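Local coordinates for uncharacterized protein (Clostridium sporogenes, PDB 4Q0Y) that is of unknown function but adopts a hot-dog, thioesterase-like fold, which hints at, without proving, a role related to thioesterases, at residues 17-23 against 70-74. Sequence-based numbering, arbitrary orientation.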
ATOM      1  N   ASN B  17      -9.614  26.620   3.153  1.00 14.61           N
ATOM      2  CA  ASN B  17      -9.868  28.075   3.318  1.00 15.61           C
ATOM      3  C   ASN B  17      -8.718  28.839   3.990  1.00 16.23           C
ATOM      4  O   ASN B  17      -8.890  29.988   4.393  1.00 17.30           O
ATOM      5  CB  ASN B  17     -11.195  28.296   4.076  1.00 17.38           C
ATOM      6  CG  ASN B  17     -11.168  27.746   5.487  1.00 16.68           C
ATOM      7  OD1 ASN B  17     -10.150  27.243   5.960  1.00 17.38           O
ATOM      8  ND2 ASN B  17     -12.320  27.742   6.129  1.00 17.30           N
ATOM      9  N   SER B  18      -7.570  28.183   4.143  1.00 17.20           N
ATOM     10  CA  SER B  18      -6.419  28.758   4.837  1.00 17.44           C
ATOM     11  C   SER B  18      -5.186  27.914   4.575  1.00 17.40           C
ATOM     12  O   SER B  18      -5.295  26.710   4.382  1.00 16.72           O
ATOM     13  CB  SER B  18      -6.672  28.790   6.348  1.00 16.89           C
ATOM     14  OG  SER B  18      -5.578  29.310   7.070  1.00 17.72           O
ATOM     15  N   PHE B  19      -4.018  28.564   4.556  1.00 19.34           N
ATOM     16  CA  PHE B  19      -2.717  27.865   4.534  1.00 18.27           C
ATOM     17  C   PHE B  19      -2.069  27.798   5.930  1.00 18.73           C
ATOM     18  O   PHE B  19      -0.941  27.324   6.044  1.00 18.53           O
ATOM     19  CB  PHE B  19      -1.766  28.529   3.513  1.00 20.61           C
ATOM     20  CG  PHE B  19      -1.951  28.039   2.105  1.00 25.72           C
ATOM     21  CD1 PHE B  19      -1.260  26.916   1.661  1.00 31.59           C
ATOM     22  CD2 PHE B  19      -2.813  28.702   1.223  1.00 33.84           C
ATOM     23  CE1 PHE B  19      -1.426  26.454   0.357  1.00 36.97           C
ATOM     24  CE2 PHE B  19      -2.988  28.243  -0.088  1.00 33.93           C
ATOM     25  CZ  PHE B  19      -2.297  27.110  -0.514  1.00 36.12           C
ATOM     26  N   SER B  20      -2.745  28.296   6.973  1.00 16.69           N
ATOM     27  CA  SER B  20      -2.173  28.389   8.320  1.00 18.14           C
ATOM     28  C   SER B  20      -3.006  27.772   9.448  1.00 19.82           C
ATOM     29  O   SER B  20      -2.462  27.462  10.511  1.00 19.59           O
ATOM     30  CB  SER B  20      -1.856  29.857   8.636  1.00 19.58           C
ATOM     31  OG  SER B  20      -3.035  30.641   8.696  1.00 22.99           O
ATOM     32  N   LYS B  21      -4.314  27.657   9.242  1.00 16.32           N
ATOM     33  CA  LYS B  21      -5.251  27.191  10.246  1.00 16.83           C
ATOM     34  C   LYS B  21      -6.078  26.064   9.642  1.00 16.06           C
ATOM     35  O   LYS B  21      -6.602  26.236   8.551  1.00 17.78           O
ATOM     36  CB  LYS B  21      -6.146  28.376  10.627  1.00 21.68           C
ATOM     37  CG  LYS B  21      -5.436  29.544  11.339  1.00 26.56           C
ATOM     38  CD  LYS B  21      -4.621  29.168  12.609  1.00 31.36           C
ATOM     39  CE  LYS B  21      -5.380  28.242  13.544  1.00 34.76           C
ATOM     40  NZ  LYS B  21      -4.741  28.138  14.891  1.00 34.30           N
ATOM     41  N   PHE B  22      -6.167  24.926  10.320  1.00 14.64           N
ATOM     42  CA  PHE B  22      -6.948  23.797   9.818  1.00 13.18           C
ATOM     43  C   PHE B  22      -8.457  24.144   9.829  1.00 12.13           C
ATOM     44  O   PHE B  22      -8.982  24.628  10.791  1.00 13.52           O
ATOM     45  CB  PHE B  22      -6.699  22.536  10.632  1.00 15.42           C
ATOM     46  CG  PHE B  22      -7.245  21.312   9.993  1.00 12.24           C
ATOM     47  CD1 PHE B  22      -6.507  20.615   9.048  1.00 13.13           C
ATOM     48  CD2 PHE B  22      -8.504  20.835  10.338  1.00 13.96           C
ATOM     49  CE1 PHE B  22      -7.008  19.486   8.431  1.00 14.48           C
ATOM     50  CE2 PHE B  22      -9.018  19.717   9.709  1.00 13.16           C
ATOM     51  CZ  PHE B  22      -8.260  19.009   8.775  1.00 11.78           C
ATOM     52  N   SER B  23      -9.130  23.792   8.757  1.00 14.50           N
ATOM     53  CA  SER B  23     -10.451  24.276   8.420  1.00 13.79           C
ATOM     54  C   SER B  23     -11.469  23.557   9.263  1.00 14.04           C
ATOM     55  O   SER B  23     -11.294  22.371   9.531  1.00 14.90           O
ATOM     56  CB  SER B  23     -10.762  23.944   6.954  1.00 13.47           C
ATOM     57  OG  SER B  23     -12.102  24.307   6.608  1.00 12.95           O
ATOM     58  N   TYR B  70      -8.203  20.369  -0.473  1.00 13.15           N
ATOM     59  CA  TYR B  70      -8.931  20.095   0.768  1.00 13.17           C
ATOM     60  C   TYR B  70      -8.022  20.156   1.976  1.00 12.94           C
ATOM     61  O   TYR B  70      -6.795  20.034   1.870  1.00 14.30           O
ATOM     62  CB  TYR B  70      -9.543  18.710   0.710  1.00 12.70           C
ATOM     63  CG  TYR B  70     -10.622  18.503  -0.319  1.00 13.23           C
ATOM     64  CD1 TYR B  70     -11.820  19.227  -0.263  1.00 15.67           C
ATOM     65  CD2 TYR B  70     -10.489  17.517  -1.317  1.00 12.57           C
ATOM     66  CE1 TYR B  70     -12.819  19.030  -1.191  1.00 16.51           C
ATOM     67  CE2 TYR B  70     -11.504  17.293  -2.253  1.00 15.42           C
ATOM     68  CZ  TYR B  70     -12.653  18.064  -2.202  1.00 17.43           C
ATOM     69  OH  TYR B  70     -13.672  17.881  -3.106  1.00 17.88           O
ATOM     70  N   HIS B  71      -8.636  20.399   3.139  1.00 10.38           N
ATOM     71  CA  HIS B  71      -8.015  20.104   4.418  1.00 10.96           C
ATOM     72  C   HIS B  71      -8.608  18.780   4.813  1.00 11.25           C
ATOM     73  O   HIS B  71      -9.814  18.611   4.730  1.00 13.99           O
ATOM     74  CB  HIS B  71      -8.330  21.179   5.442  1.00 11.20           C
ATOM     75  CG  HIS B  71      -7.574  22.449   5.215  1.00 12.04           C
ATOM     76  ND1 HIS B  71      -7.460  23.425   6.179  1.00 11.94           N
ATOM     77  CD2 HIS B  71      -6.891  22.905   4.142  1.00 11.40           C
ATOM     78  CE1 HIS B  71      -6.754  24.432   5.712  1.00 11.99           C
ATOM     79  NE2 HIS B  71      -6.379  24.139   4.487  1.00 13.40           N
ATOM     80  N   ILE B  72      -7.747  17.842   5.217  1.00 10.25           N
ATOM     81  CA  ILE B  72      -8.163  16.495   5.527  1.00 10.77           C
ATOM     82  C   ILE B  72      -7.599  16.006   6.849  1.00 10.93           C
ATOM     83  O   ILE B  72      -6.487  16.367   7.264  1.00 11.29           O
ATOM     84  CB  ILE B  72      -7.810  15.488   4.393  1.00 12.03           C
ATOM     85  CG1 ILE B  72      -6.281  15.382   4.187  1.00 11.65           C
ATOM     86  CG2 ILE B  72      -8.495  15.897   3.101  1.00 12.39           C
ATOM     87  CD1 ILE B  72      -5.872  14.280   3.225  1.00 14.17           C
ATOM     88  N   GLN B  73      -8.407  15.162   7.502  1.00 12.18           N
ATOM     89  CA  GLN B  73      -8.073  14.537   8.776  1.00 12.83           C
ATOM     90  C   GLN B  73      -8.232  13.036   8.595  1.00 12.02           C
ATOM     91  O   GLN B  73      -9.344  12.511   8.781  1.00 12.87           O
ATOM     92  CB  GLN B  73      -8.963  15.065   9.896  1.00 13.75           C
ATOM     93  CG  GLN B  73      -8.654  14.453  11.270  1.00 15.66           C
ATOM     94  CD  GLN B  73      -9.644  14.893  12.332  1.00 20.37           C
ATOM     95  OE1 GLN B  73     -10.041  16.069  12.399  1.00 22.77           O
ATOM     96  NE2 GLN B  73     -10.074  13.950  13.150  1.00 22.81           N
ATOM     97  N   PRO B  74      -7.139  12.339   8.231  1.00 12.39           N
ATOM     98  CA  PRO B  74      -7.178  10.882   8.244  1.00 12.55           C
ATOM     99  C   PRO B  74      -7.174  10.386   9.681  1.00 13.08           C
ATOM    100  O   PRO B  74      -6.336  10.831  10.489  1.00 14.42           O
ATOM    101  CB  PRO B  74      -5.885  10.467   7.517  1.00 13.47           C
ATOM    102  CG  PRO B  74      -4.983  11.625   7.650  1.00 16.39           C
ATOM    103  CD  PRO B  74      -5.877  12.842   7.639  1.00 12.95           C
TER
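His71 reaches from its strand into the curl of residues 17-23, and both of its ring nitrogens find main-chain partners there. With chi1 at -74°, CG stands anti to the carbonyl carbon, and the imidazole is carried off the strand into the bend. His71 NE2 donates to Ser18 O at 2.8 Å, but the bond is weak because it is bent to 123° at the hydrogen. On the ring's other nitrogen, His71 ND1 accepts another weak bond from Ser23 N at 3.1 Å. The two bonds, though weak, probably help to set the turn of the imidazole and are consistent with a proton on NE2, since ND1 faces a backbone N-H. Lys21 O also lies in the ring plane, 3.4 Å from His71 CE1, while Tyr92 stacks on the ring and Phe16 meets it edge-to-face. The curl itself is shaped by Ser18, whose OG accepts from the backbone N of Ser20 and Lys21, an ST turn and an ST motif sharing one oxygen.

Strand 68-80 runs between strands 4-15 and 83-95 in the antiparallel sheet of the hot-dog-like fold, and 17-23 belongs to the connection from 4-15 to strand 26-30, outermost in this chain's sheet. The loop thus curls round the His71 side chain of the strand next to the one it has just left. Ser23 CB packs against the imidazole, 3.4 Å from His71 ND1, but Ser23 OG turns to Lys15 O and Asp25 N.

The methylene of His71 also lies over one face of the Phe22 ring, a CH-pi contact with His71 CB 4.1 Å from the Phe22 centroid. The two aromatic rings meet obliquely, their planes at 34°. At Ile72 it is the backbone that is touched: Ile72 O comes to the rim of the Phe22 ring, 3.4 Å from Phe22 CE1. Gln73 finishes the contact, Gln73 CB 4.2 Å from Phe22 CZ, while its amide NE2 bonds to Asn75 OD1.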